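Local coordinates for protein putative hydrolase YdeN (Bacillus subtilis, PDB 1UXO) that belongs to the alpha/beta-hydrolase clan and probably acts as a serine hydrolase, although its natural substrate remains unassigned, at residues T4-I9 / E65-V70; K27-D32 / I178-L183; D37-P42 / D54-Y59; G93-V98 / K129-I134. The protein carries 2 engineered substitutions. All blocks are in the same frame, centred on the assembly; numbering follows the deposited sequence.

Contact 1: T4-I9 / E65-V70; sequences TKQVYI and ENTYLV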
loop_
_atom_site.group_PDB
_atom_site.type_symbol
_atom_site.label_atom_id
_atom_site.label_comp_id
_atom_site.label_asym_id
_atom_site.label_seq_id
_atom_site.Cartn_x
_atom_site.Cartn_y
_atom_site.Cartn_z
ATOM N N THR A 4 15.990 11.256 8.149
ATOM C CA THR A 4 14.814 12.086 7.744
ATOM C C THR A 4 13.681 11.127 7.239
ATOM O O THR A 4 13.878 10.271 6.351
ATOM C CB THR A 4 15.219 13.164 6.660
ATOM O OG1 THR A 4 16.205 14.086 7.194
ATOM C CG2 THR A 4 14.036 14.051 6.355
ATOM N N LYS A 5 12.516 11.239 7.845
ATOM C CA LYS A 5 11.375 10.462 7.368
ATOM C C LYS A 5 10.972 10.778 5.932
ATOM O O LYS A 5 11.022 11.909 5.470
ATOM C CB LYS A 5 10.163 10.638 8.286
ATOM C CG LYS A 5 10.382 10.170 9.701
ATOM C CD LYS A 5 9.095 10.115 10.539
ATOM C CE LYS A 5 8.731 11.443 11.108
ATOM N NZ LYS A 5 9.755 11.925 12.099
ATOM N N GLN A 6 10.505 9.744 5.256
ATOM C CA GLN A 6 10.015 9.843 3.921
ATOM C C GLN A 6 8.856 8.879 3.803
ATOM O O GLN A 6 8.962 7.723 4.194
ATOM C CB GLN A 6 11.117 9.440 2.914
ATOM C CG GLN A 6 10.611 9.281 1.480
ATOM C CD GLN A 6 10.276 10.605 0.838
ATOM O OE1 GLN A 6 11.046 11.533 0.968
ATOM N NE2 GLN A 6 9.120 10.705 0.186
ATOM N N VAL A 7 7.747 9.337 3.241
ATOM C CA VAL A 7 6.597 8.460 3.072
ATOM C C VAL A 7 6.339 8.437 1.585
ATOM O O VAL A 7 6.288 9.512 0.958
ATOM C CB VAL A 7 5.374 9.038 3.752
ATOM C CG1 VAL A 7 4.163 8.190 3.449
ATOM C CG2 VAL A 7 5.641 9.175 5.230
ATOM N N TYR A 8 6.205 7.259 1.011
ATOM C CA TYR A 8 5.796 7.121 -0.390
ATOM C C TYR A 8 4.371 6.592 -0.438
ATOM O O TYR A 8 4.012 5.695 0.340
ATOM C CB TYR A 8 6.728 6.201 -1.170
ATOM C CG TYR A 8 8.081 6.785 -1.493
ATOM C CD1 TYR A 8 8.218 7.896 -2.320
ATOM C CD2 TYR A 8 9.230 6.266 -0.927
ATOM C CE1 TYR A 8 9.505 8.398 -2.640
ATOM C CE2 TYR A 8 10.460 6.749 -1.228
ATOM C CZ TYR A 8 10.594 7.844 -2.040
ATOM O OH TYR A 8 11.857 8.322 -2.320
ATOM N N ILE A 9 3.570 7.119 -1.349
ATOM C CA ILE A 9 2.169 6.720 -1.478
ATOM C C ILE A 9 1.965 6.152 -2.876
ATOM O O ILE A 9 2.299 6.819 -3.882
ATOM C CB ILE A 9 1.255 7.908 -1.212
ATOM C CG1 ILE A 9 1.456 8.456 0.181
ATOM C CG2 ILE A 9 -0.277 7.554 -1.451
ATOM C CD1 ILE A 9 0.951 9.917 0.302
ATOM N N GLU A 65 15.501 2.967 6.990
ATOM C CA GLU A 65 14.796 2.631 8.222
ATOM C C GLU A 65 13.753 3.670 8.605
ATOM O O GLU A 65 12.907 3.414 9.434
ATOM C CB GLU A 65 15.819 2.476 9.369
ATOM C CG GLU A 65 16.874 3.574 9.392
ATOM C CD GLU A 65 17.941 3.447 8.278
ATOM O OE1 GLU A 65 18.196 2.330 7.774
ATOM O OE2 GLU A 65 18.505 4.480 7.854
ATOM N N ASN A 66 13.855 4.869 8.052
ATOM C CA ASN A 66 12.805 5.878 8.265
ATOM C C ASN A 66 11.949 6.158 7.016
ATOM O O ASN A 66 11.325 7.230 6.901
ATOM C CB ASN A 66 13.407 7.159 8.863
ATOM C CG ASN A 66 14.104 6.899 10.230
ATOM O OD1 ASN A 66 15.336 7.063 10.357
ATOM N ND2 ASN A 66 13.341 6.452 11.210
ATOM N N THR A 67 11.857 5.156 6.144
ATOM C CA THR A 67 10.956 5.195 4.976
ATOM C C THR A 67 9.726 4.386 5.245
ATOM O O THR A 67 9.815 3.257 5.774
ATOM C CB THR A 67 11.683 4.688 3.752
ATOM O OG1 THR A 67 12.905 5.425 3.595
ATOM C CG2 THR A 67 10.905 4.936 2.428
ATOM N N TYR A 68 8.579 4.910 4.782
ATOM C CA TYR A 68 7.291 4.255 4.968
ATOM C C TYR A 68 6.532 4.214 3.671
ATOM O O TYR A 68 6.526 5.193 2.907
ATOM C CB TYR A 68 6.437 4.996 5.991
ATOM C CG TYR A 68 7.073 5.057 7.351
ATOM C CD1 TYR A 68 6.697 4.185 8.371
ATOM C CD2 TYR A 68 8.069 5.971 7.614
ATOM C CE1 TYR A 68 7.333 4.228 9.614
ATOM C CE2 TYR A 68 8.709 6.007 8.852
ATOM C CZ TYR A 68 8.330 5.139 9.835
ATOM O OH TYR A 68 8.954 5.205 11.047
ATOM N N LEU A 69 5.919 3.085 3.385
ATOM C CA LEU A 69 5.174 2.911 2.153
ATOM C C LEU A 69 3.686 2.708 2.470
ATOM O O LEU A 69 3.315 1.794 3.225
ATOM C CB LEU A 69 5.705 1.688 1.366
ATOM C CG LEU A 69 7.225 1.520 1.190
ATOM C CD1 LEU A 69 7.593 0.204 0.497
ATOM C CD2 LEU A 69 7.741 2.735 0.373
ATOM N N VAL A 70 2.851 3.530 1.867
ATOM C CA VAL A 70 1.409 3.451 1.989
ATOM C C VAL A 70 0.894 3.130 0.594
ATOM O O VAL A 70 1.134 3.877 -0.343
ATOM C CB VAL A 70 0.814 4.781 2.470
ATOM C CG1 VAL A 70 -0.755 4.741 2.479
ATOM C CG2 VAL A 70 1.393 5.125 3.832
#

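Contact 2: K27-D32 / I178-L183; sequences KRLLAD and IVYDVL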
loop_
_atom_site.group_PDB
_atom_site.type_symbol
_atom_site.label_atom_id
_atom_site.label_comp_id
_atom_site.label_asym_id
_atom_site.label_seq_id
_atom_site.Cartn_x
_atom_site.Cartn_y
_atom_site.Cartn_z
ATOM N N LYS A 27 -0.660 16.305 2.028
ATOM C CA LYS A 27 -0.792 17.619 2.661
ATOM C C LYS A 27 -0.948 17.540 4.189
ATOM O O LYS A 27 -0.410 18.387 4.914
ATOM C CB LYS A 27 -1.924 18.454 2.024
ATOM C CG LYS A 27 -1.795 18.750 0.529
ATOM C CD LYS A 27 -3.193 19.221 -0.024
ATOM C CE LYS A 27 -3.450 19.000 -1.558
ATOM N NZ LYS A 27 -4.988 18.834 -1.983
ATOM N N ARG A 28 -1.609 16.497 4.697
ATOM C CA ARG A 28 -1.782 16.333 6.148
ATOM C C ARG A 28 -0.409 16.043 6.808
ATOM O O ARG A 28 -0.079 16.573 7.858
ATOM C CB ARG A 28 -2.836 15.285 6.453
ATOM C CG ARG A 28 -3.003 15.011 7.934
ATOM C CD ARG A 28 -3.590 16.270 8.690
ATOM N NE ARG A 28 -3.648 16.025 10.118
ATOM C CZ ARG A 28 -2.633 16.201 10.952
ATOM N NH1 ARG A 28 -1.487 16.697 10.512
ATOM N NH2 ARG A 28 -2.795 15.953 12.250
ATOM N N LEU A 29 0.392 15.240 6.129
ATOM C CA LEU A 29 1.743 14.942 6.568
ATOM C C LEU A 29 2.642 16.179 6.537
ATOM O O LEU A 29 3.446 16.418 7.465
ATOM C CB LEU A 29 2.294 13.773 5.744
ATOM C CG LEU A 29 1.756 12.379 6.129
ATOM C CD1 LEU A 29 2.064 11.363 5.025
ATOM C CD2 LEU A 29 2.343 11.920 7.485
ATOM N N LEU A 30 2.535 16.962 5.481
ATOM C CA LEU A 30 3.264 18.213 5.342
ATOM C C LEU A 30 2.968 19.177 6.505
ATOM O O LEU A 30 3.880 19.872 7.025
ATOM C CB LEU A 30 2.936 18.834 3.980
ATOM C CG LEU A 30 3.680 20.134 3.708
ATOM C CD1 LEU A 30 5.184 19.875 3.738
ATOM C CD2 LEU A 30 3.174 20.762 2.364
ATOM N N ALA A 31 1.733 19.153 6.992
ATOM C CA ALA A 31 1.352 19.983 8.154
ATOM C C ALA A 31 2.150 19.628 9.426
ATOM O O ALA A 31 2.305 20.473 10.350
ATOM C CB ALA A 31 -0.144 19.855 8.415
ATOM N N ASP A 32 2.668 18.399 9.474
ATOM C CA ASP A 32 3.590 17.974 10.521
ATOM C C ASP A 32 5.087 18.097 10.201
ATOM O O ASP A 32 5.934 17.683 11.015
ATOM C CB ASP A 32 3.352 16.519 10.813
ATOM C CG ASP A 32 1.979 16.238 11.351
ATOM O OD1 ASP A 32 1.191 17.132 11.816
ATOM O OD2 ASP A 32 1.607 15.064 11.328
ATOM N N ILE A 178 -7.783 7.606 9.236
ATOM C CA ILE A 178 -7.215 6.381 9.842
ATOM C C ILE A 178 -5.812 6.070 9.313
ATOM O O ILE A 178 -4.960 5.685 10.103
ATOM C CB ILE A 178 -8.135 5.187 9.726
ATOM C CG1 ILE A 178 -7.510 4.020 10.511
ATOM C CG2 ILE A 178 -8.448 4.806 8.266
ATOM C CD1 ILE A 178 -8.516 3.018 10.904
ATOM N N VAL A 179 -5.553 6.269 8.008
ATOM C CA VAL A 179 -4.239 6.019 7.470
ATOM C C VAL A 179 -3.210 6.966 8.078
ATOM O O VAL A 179 -2.115 6.557 8.468
ATOM C CB VAL A 179 -4.180 6.071 5.902
ATOM C CG1 VAL A 179 -2.794 5.739 5.450
ATOM C CG2 VAL A 179 -5.116 5.067 5.342
ATOM N N TYR A 180 -3.545 8.251 8.179
ATOM C CA TYR A 180 -2.620 9.230 8.748
ATOM C C TYR A 180 -2.307 8.887 10.229
ATOM O O TYR A 180 -1.152 8.958 10.687
ATOM C CB TYR A 180 -3.184 10.672 8.594
ATOM C CG TYR A 180 -2.483 11.603 9.498
ATOM C CD1 TYR A 180 -1.228 12.121 9.154
ATOM C CD2 TYR A 180 -3.003 11.911 10.767
ATOM C CE1 TYR A 180 -0.523 12.944 10.030
ATOM C CE2 TYR A 180 -2.311 12.721 11.636
ATOM C CZ TYR A 180 -1.075 13.217 11.263
ATOM O OH TYR A 180 -0.399 13.992 12.171
ATOM N N ASP A 181 -3.338 8.533 10.981
ATOM C CA ASP A 181 -3.164 8.227 12.403
ATOM C C ASP A 181 -2.355 6.918 12.654
ATOM O O ASP A 181 -1.459 6.891 13.523
ATOM C CB ASP A 181 -4.491 8.178 13.119
ATOM C CG ASP A 181 -5.109 9.589 13.312
ATOM O OD1 ASP A 181 -4.369 10.599 13.495
ATOM O OD2 ASP A 181 -6.316 9.767 13.314
ATOM N N VAL A 182 -2.629 5.886 11.874
ATOM C CA VAL A 182 -1.860 4.618 11.997
ATOM C C VAL A 182 -0.397 4.878 11.656
ATOM O O VAL A 182 0.517 4.486 12.390
ATOM C CB VAL A 182 -2.467 3.496 11.164
ATOM C CG1 VAL A 182 -1.526 2.286 11.144
ATOM C CG2 VAL A 182 -3.852 3.099 11.736
ATOM N N LEU A 183 -0.163 5.619 10.581
ATOM C CA LEU A 183 1.180 5.992 10.175
ATOM C C LEU A 183 1.903 6.764 11.245
ATOM O O LEU A 183 3.061 6.463 11.616
ATOM C CB LEU A 183 1.093 6.814 8.850
ATOM C CG LEU A 183 2.369 7.153 8.156
ATOM C CD1 LEU A 183 3.170 5.883 7.795
ATOM C CD2 LEU A 183 2.079 8.033 6.956
#

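Contact 3: D37-P42 / D54-Y59; sequences DILNMP and DTLSLY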
loop_
_atom_site.group_PDB
_atom_site.type_symbol
_atom_site.label_atom_id
_atom_site.label_comp_id
_atom_site.label_asym_id
_atom_site.label_seq_id
_atom_site.Cartn_x
_atom_site.Cartn_y
_atom_site.Cartn_z
ATOM N N ASP A 37 5.598 11.758 -0.808
ATOM C CA ASP A 37 5.574 11.801 -2.274
ATOM C C ASP A 37 4.646 10.712 -2.799
ATOM O O ASP A 37 4.774 9.561 -2.433
ATOM C CB ASP A 37 6.984 11.665 -2.821
ATOM C CG ASP A 37 7.848 12.874 -2.408
ATOM O OD1 ASP A 37 7.739 13.937 -3.076
ATOM O OD2 ASP A 37 8.556 12.893 -1.369
ATOM N N ILE A 38 3.658 11.118 -3.592
ATOM C CA ILE A 38 2.766 10.217 -4.243
ATOM C C ILE A 38 3.388 9.751 -5.561
ATOM O O ILE A 38 3.675 10.574 -6.434
ATOM C CB ILE A 38 1.395 10.868 -4.510
ATOM C CG1 ILE A 38 0.810 11.580 -3.251
ATOM C CG2 ILE A 38 0.467 9.783 -5.046
ATOM C CD1 ILE A 38 -0.179 12.638 -3.547
ATOM N N LEU A 39 3.545 8.451 -5.718
ATOM C CA LEU A 39 4.209 7.903 -6.887
ATOM C C LEU A 39 3.184 7.477 -7.905
ATOM O O LEU A 39 2.296 6.647 -7.582
ATOM C CB LEU A 39 5.017 6.677 -6.495
ATOM C CG LEU A 39 6.131 6.936 -5.515
ATOM C CD1 LEU A 39 6.970 5.669 -5.350
ATOM C CD2 LEU A 39 6.998 8.086 -5.938
ATOM N N ASN A 40 3.382 7.850 -9.148
ATOM C CA ASN A 40 2.554 7.362 -10.222
ATOM C C ASN A 40 3.176 6.129 -10.839
ATOM O O ASN A 40 4.407 6.053 -11.013
ATOM C CB ASN A 40 2.376 8.426 -11.286
ATOM C CG ASN A 40 1.480 9.533 -10.844
ATOM O OD1 ASN A 40 0.290 9.284 -10.604
ATOM N ND2 ASN A 40 2.015 10.759 -10.724
HETATM N N MSE A 41 2.325 5.164 -11.178
HETATM C CA MSE A 41 2.754 3.963 -11.881
HETATM C C MSE A 41 2.434 4.056 -13.381
HETATM O O MSE A 41 1.469 4.719 -13.774
HETATM C CB MSE A 41 2.079 2.740 -11.275
HETATM C CG MSE A 41 2.404 2.546 -9.813
HETATM SE SE MSE A 41 4.248 1.886 -9.479
HETATM C CE MSE A 41 5.015 3.564 -8.603
ATOM N N PRO A 42 3.206 3.378 -14.223
ATOM C CA PRO A 42 2.924 3.408 -15.670
ATOM C C PRO A 42 1.658 2.659 -16.063
ATOM O O PRO A 42 1.325 1.636 -15.524
ATOM C CB PRO A 42 4.168 2.781 -16.297
ATOM C CG PRO A 42 4.837 2.071 -15.237
ATOM C CD PRO A 42 4.399 2.599 -13.901
ATOM N N ASP A 54 9.731 -1.902 -11.997
ATOM C CA ASP A 54 10.801 -1.036 -12.578
ATOM C C ASP A 54 10.641 0.415 -12.132
ATOM O O ASP A 54 11.612 1.047 -11.777
ATOM C CB ASP A 54 10.818 -1.081 -14.112
ATOM C CG ASP A 54 11.346 -2.382 -14.661
ATOM O OD1 ASP A 54 12.024 -3.142 -13.954
ATOM O OD2 ASP A 54 11.098 -2.736 -15.826
ATOM N N THR A 55 9.404 0.938 -12.073
ATOM C CA THR A 55 9.191 2.277 -11.551
ATOM C C THR A 55 9.555 2.382 -10.082
ATOM O O THR A 55 10.251 3.327 -9.658
ATOM C CB THR A 55 7.742 2.718 -11.825
ATOM O OG1 THR A 55 7.501 2.725 -13.216
ATOM C CG2 THR A 55 7.494 4.120 -11.439
ATOM N N LEU A 56 9.115 1.420 -9.258
ATOM C CA LEU A 56 9.502 1.490 -7.872
ATOM C C LEU A 56 11.043 1.499 -7.699
ATOM O O LEU A 56 11.583 2.144 -6.803
ATOM C CB LEU A 56 8.878 0.321 -7.087
ATOM C CG LEU A 56 7.337 0.388 -6.972
ATOM C CD1 LEU A 56 6.712 -0.983 -6.656
ATOM C CD2 LEU A 56 6.895 1.485 -5.957
ATOM N N SER A 57 11.736 0.749 -8.549
ATOM C CA SER A 57 13.174 0.606 -8.450
ATOM C C SER A 57 13.900 1.942 -8.706
ATOM O O SER A 57 15.018 2.114 -8.231
ATOM C CB SER A 57 13.656 -0.546 -9.347
ATOM O OG SER A 57 13.975 0.029 -10.602
ATOM N N LEU A 58 13.227 2.910 -9.326
ATOM C CA LEU A 58 13.806 4.258 -9.536
ATOM C C LEU A 58 14.090 4.971 -8.219
ATOM O O LEU A 58 14.915 5.890 -8.203
ATOM C CB LEU A 58 12.862 5.145 -10.337
ATOM C CG LEU A 58 12.586 4.695 -11.762
ATOM C CD1 LEU A 58 11.481 5.493 -12.366
ATOM C CD2 LEU A 58 13.803 4.719 -12.662
ATOM N N TYR A 59 13.396 4.530 -7.147
ATOM C CA TYR A 59 13.436 5.131 -5.809
ATOM C C TYR A 59 14.210 4.284 -4.779
ATOM O O TYR A 59 14.338 4.650 -3.628
ATOM C CB TYR A 59 11.993 5.333 -5.341
ATOM C CG TYR A 59 11.298 6.333 -6.195
ATOM C CD1 TYR A 59 11.419 7.669 -5.937
ATOM C CD2 TYR A 59 10.576 5.941 -7.323
ATOM C CE1 TYR A 59 10.797 8.614 -6.749
ATOM C CE2 TYR A 59 9.933 6.896 -8.158
ATOM C CZ TYR A 59 10.052 8.223 -7.840
ATOM O OH TYR A 59 9.460 9.212 -8.617
#

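Contact 4: G93-V98 / K129-I134; sequences GGIILV and KHRAVI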
loop_
_atom_site.group_PDB
_atom_site.type_symbol
_atom_site.label_atom_id
_atom_site.label_comp_id
_atom_site.label_asym_id
_atom_site.label_seq_id
_atom_site.Cartn_x
_atom_site.Cartn_y
_atom_site.Cartn_z
ATOM N N GLY A 93 10.853 1.472 7.679
ATOM C CA GLY A 93 10.066 1.915 8.800
ATOM C C GLY A 93 8.725 1.201 8.886
ATOM O O GLY A 93 8.315 0.785 9.954
ATOM N N GLY A 94 8.049 1.045 7.743
ATOM C CA GLY A 94 6.783 0.352 7.749
ATOM C C GLY A 94 6.025 0.439 6.470
ATOM O O GLY A 94 6.400 1.179 5.541
ATOM N N ILE A 95 4.958 -0.352 6.427
ATOM C CA ILE A 95 4.028 -0.410 5.294
ATOM C C ILE A 95 2.589 -0.419 5.799
ATOM O O ILE A 95 2.252 -0.987 6.875
ATOM C CB ILE A 95 4.271 -1.657 4.400
ATOM C CG1 ILE A 95 4.038 -2.966 5.150
ATOM C CG2 ILE A 95 5.628 -1.646 3.726
ATOM C CD1 ILE A 95 4.249 -4.207 4.254
ATOM N N ILE A 96 1.738 0.280 5.066
ATOM C CA ILE A 96 0.328 0.251 5.305
ATOM C C ILE A 96 -0.347 -0.101 3.992
ATOM O O ILE A 96 -0.136 0.574 2.977
ATOM C CB ILE A 96 -0.165 1.583 5.816
ATOM C CG1 ILE A 96 0.489 1.950 7.146
ATOM C CG2 ILE A 96 -1.641 1.537 6.045
ATOM C CD1 ILE A 96 0.085 3.356 7.664
ATOM N N LEU A 97 -1.122 -1.160 4.018
ATOM C CA LEU A 97 -1.745 -1.707 2.815
ATOM C C LEU A 97 -3.225 -1.479 2.893
ATOM O O LEU A 97 -3.945 -2.238 3.549
ATOM C CB LEU A 97 -1.410 -3.180 2.656
ATOM C CG LEU A 97 0.074 -3.513 2.828
ATOM C CD1 LEU A 97 0.333 -5.022 2.756
ATOM C CD2 LEU A 97 0.888 -2.814 1.768
ATOM N N VAL A 98 -3.686 -0.423 2.211
ATOM C CA VAL A 98 -5.115 -0.108 2.154
ATOM C C VAL A 98 -5.814 -0.933 1.088
ATOM O O VAL A 98 -5.461 -0.859 -0.085
ATOM C CB VAL A 98 -5.365 1.385 1.965
ATOM C CG1 VAL A 98 -6.812 1.693 2.183
ATOM C CG2 VAL A 98 -4.515 2.168 2.970
ATOM N N LYS A 129 9.370 -2.779 9.574
ATOM C CA LYS A 129 9.273 -2.864 11.040
ATOM C C LYS A 129 7.840 -2.836 11.562
ATOM O O LYS A 129 7.467 -3.578 12.484
ATOM C CB LYS A 129 10.139 -1.756 11.669
ATOM C CG LYS A 129 10.125 -1.675 13.165
ATOM C CD LYS A 129 11.060 -0.556 13.672
ATOM C CE LYS A 129 11.361 -0.697 15.168
ATOM N NZ LYS A 129 11.686 0.641 15.837
ATOM N N HIS A 130 7.042 -1.960 10.997
ATOM C CA HIS A 130 5.660 -1.804 11.357
ATOM C C HIS A 130 4.783 -2.145 10.164
ATOM O O HIS A 130 5.053 -1.692 9.072
ATOM C CB HIS A 130 5.417 -0.353 11.785
ATOM C CG HIS A 130 6.226 0.060 12.993
ATOM N ND1 HIS A 130 5.921 -0.354 14.264
ATOM C CD2 HIS A 130 7.313 0.863 13.100
ATOM C CE1 HIS A 130 6.818 0.148 15.115
ATOM N NE2 HIS A 130 7.663 0.910 14.436
ATOM N N ARG A 131 3.769 -2.968 10.364
ATOM C CA ARG A 131 2.903 -3.417 9.246
ATOM C C ARG A 131 1.423 -3.361 9.626
ATOM O O ARG A 131 1.053 -3.826 10.700
ATOM C CB ARG A 131 3.284 -4.823 8.815
ATOM C CG ARG A 131 4.779 -5.074 8.593
ATOM C CD ARG A 131 5.180 -6.569 8.375
ATOM N NE ARG A 131 4.880 -7.324 9.596
ATOM C CZ ARG A 131 5.619 -7.321 10.712
ATOM N NH1 ARG A 131 6.748 -6.600 10.787
ATOM N NH2 ARG A 131 5.218 -8.041 11.763
ATOM N N ALA A 132 0.611 -2.830 8.716
ATOM C CA ALA A 132 -0.829 -2.746 8.888
ATOM C C ALA A 132 -1.547 -2.884 7.570
ATOM O O ALA A 132 -0.995 -2.545 6.496
ATOM C CB ALA A 132 -1.225 -1.424 9.544
ATOM N N VAL A 133 -2.731 -3.461 7.677
ATOM C CA VAL A 133 -3.733 -3.563 6.601
ATOM C C VAL A 133 -5.028 -2.849 7.050
ATOM O O VAL A 133 -5.554 -3.065 8.170
ATOM C CB VAL A 133 -4.044 -5.003 6.275
ATOM C CG1 VAL A 133 -5.148 -5.106 5.218
ATOM C CG2 VAL A 133 -2.805 -5.726 5.832
ATOM N N ILE A 134 -5.519 -1.943 6.214
ATOM C CA ILE A 134 -6.779 -1.242 6.481
ATOM C C ILE A 134 -7.747 -1.700 5.422
ATOM O O ILE A 134 -7.434 -1.637 4.225
ATOM C CB ILE A 134 -6.565 0.258 6.361
ATOM C CG1 ILE A 134 -5.476 0.674 7.371
ATOM C CG2 ILE A 134 -7.886 0.986 6.526
ATOM C CD1 ILE A 134 -5.107 2.128 7.403
#

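Contact 1: T4-I9 / E65-V70
Tyr8, Tyr68 and Val70 bury the most surface where strand 6-9 lies parallel to strand 67-70. The Tyr8 ring stands on the face shared with Gln6, Thr67 and Leu69: Leu69 CD2 sits at its edge, 3.9 Å from Tyr8 CB, and Thr67 CG2 approaches obliquely, 4.0 Å from Tyr8 CD2. Over one face of the same ring lies Gln6 NE2, which is bonded to Asp37, while the Tyr8 hydroxyl is bonded to Thr62. Tyr68 points to the other face. With CG beside its own backbone N (chi1 -61°), its ring presents an edge to Gln6 O, 3.9 Å from Tyr68 CD2. Further along that face Val70 CG2 meets Val7 CG1 at 4.1 Å, the two side chains crossing obliquely. The backbones are joined by four hydrogen bonds, among them Tyr8 N to Tyr68 O at 2.8 Å and an almost straight Val70 N to Tyr8 O at 2.9 Å. Strand 35-39 continues the sheet beyond strand 6-10 and strand 92-98 beyond strand 67-72. Helices 22-31 and 177-188 pack on the face of Val7, Ile9, Tyr68 and Val70, where Phe187 meets the Tyr68 ring edge-to-face.

Contact 2: K27-D32 / I178-L183
Arg28 CG, anti to the backbone N (chi1 177°), is set over one face of the Tyr180 ring, and the bend at chi2 (66°) turns CD; the guanidinium also lies over that face. Tyr180 CG is likewise anti to its own N (chi1 163°). The pair bridges helices 22-31 and 177-188, which pack on the same face of the central sheet of this alpha/beta-hydrolase fold. The contact depends on side-chain reach, since the short helical segments come no nearer than 11.0 Å between axes. Arg28 CG makes a CH-pi contact, 3.8 Å from the Tyr180 centroid. The guanidinium follows as an off-centre cation-pi partner, Arg28 CZ lying 3.9 Å from that centroid. Arg28 NH2 is close to Tyr180 OH, but the angle is too poor for a hydrogen bond. Instead the hydroxyl points tip to tip at Asp32 OD2 and is modelled as donating to it, and Arg28 NH1 forms a salt bridge to Asp32 OD1 at 3.0 Å, with that oxygen in the guanidinium plane. As modelled, the carboxylate links both partners, one through each oxygen. An alanine here, lacking the CG methylene and the guanidinium, would probably leave Asp32 OD1 without its salt-bridge mate and the Tyr180 ring less firmly held on that face. On the buried side Leu29 CD2 reaches the ring edge, 3.9 Å from Tyr180 CD1, and Leu29 CD1 meets Leu183 CD2 at 3.8 Å. Tyr180 OH and Asp32 OD2 are modelled only 2.4 Å apart, so the exact length of that bond is doubtful.

Contact 3: D37-P42 / D54-Y59
Leu39 and Tyr59 slide past each other in opposite directions, so that Leu39 CD2 comes to rest over one face of the ring. It lies toward the hydroxyl-bearing rim rather than the middle, 3.6 Å from Tyr59 CZ, and makes a CH-pi contact 3.9 Å from the Tyr59 centroid. The second branch, Leu39 CD1, meets the ring at Tyr59 CD2 and faces Leu56 CD2 at 4.2 Å. Met41, a selenomethionine, reaches the helix by a chain bent at chi2 (-74°) and again at chi3, and only its terminal methyl does the touching: Met41 CE lies 3.8 Å from Thr55 CG2 and 3.9 Å from Leu56 CD2. Against Leu56 the Met41 side chain crosses at about a right angle; against Thr55 it runs obliquely. Pro42 and Thr55 meet tip to tip, with Pro42 CD 3.2 Å from Thr55 OG1, an oxygen already bonded to Asp51 O within the same helix. In this way strand 35-39 and the loop that follows it are packed against residues 54-59, on the side of the sheet where Tyr8 also meets the Tyr59 ring. An alanine in place of Tyr59 would probably open a gap beside Leu39, whose two methyls would lose the ring they lie against, and leave Tyr8 without its aromatic neighbour. No hydrogen bond joins the two segments. Contacts between them are mainly of methyl groups and a ring, so they probably depend more on fit than on polar pairing, while Thr55 keeps its hydroxyl satisfied locally.

Contact 4: G93-V98 / K129-I134
Ile96 and Ile134 mark the tightly packed part of this parallel strand pair, where Ile96 CG2 lies 3.8 Å from Ile134 CD1 and Ala132 fills the place between Ile134 and His130 on the same face. Helix 177-188 covers that face through Val179, Leu183 and Tyr186. On the reverse, Leu97 and Val133 are buried beneath helices 75-84 and 144-153, and Leu97 N bonds to Ala132 O at 2.8 Å. The other end is more open at its side chains, though the backbones stay close. Gly93 O accepts from His130 N at 3.2 Å, and the His130 ring, stacked on Tyr186, brings CD2 to 3.3 Å from the same Gly93 O. Without a side chain, Gly94 lets its CA come within 3.0 Å of His130 O. Lys129 extends from here into solvent. Arg131 CG touches Ile95 CG1 at 4.1 Å, but its guanidinium turns away to the backbone carbonyls of Ala128, Ile154 and Asp155. Strand 92-98, helix 121-127 and strand 128-136 together form a beta-alpha-beta crossover, the repeating element of the alpha/beta-hydrolase sheet; at the C-terminal ends of these strands the Val98 side chain lies about 7 Å from those of Ser73 and His166, both predicted members of the catalytic triad.

How the contacts relate
From the N terminus, strand 6-10 opens contact 1, which closes only at strand 67-72. Before that, helix 22-31 opens contact 2, which waits until helix 177-188 to close, so contacts 1 and 2 cross along the chain. Contact 3, between 37-42 and 54-59, opens and closes within the spans of both. Contact 4 begins after contact 1 has closed and lies wholly within the long span of contact 2. Strands 67-72 and 92-98 are neighbours, making contacts 1 and 4 parts of one continuous sheet. Contact 2 packs on one face of that sheet, touching both, whereas contact 3 fastens helix 49-57 to its outer strand 35-39 on the other face.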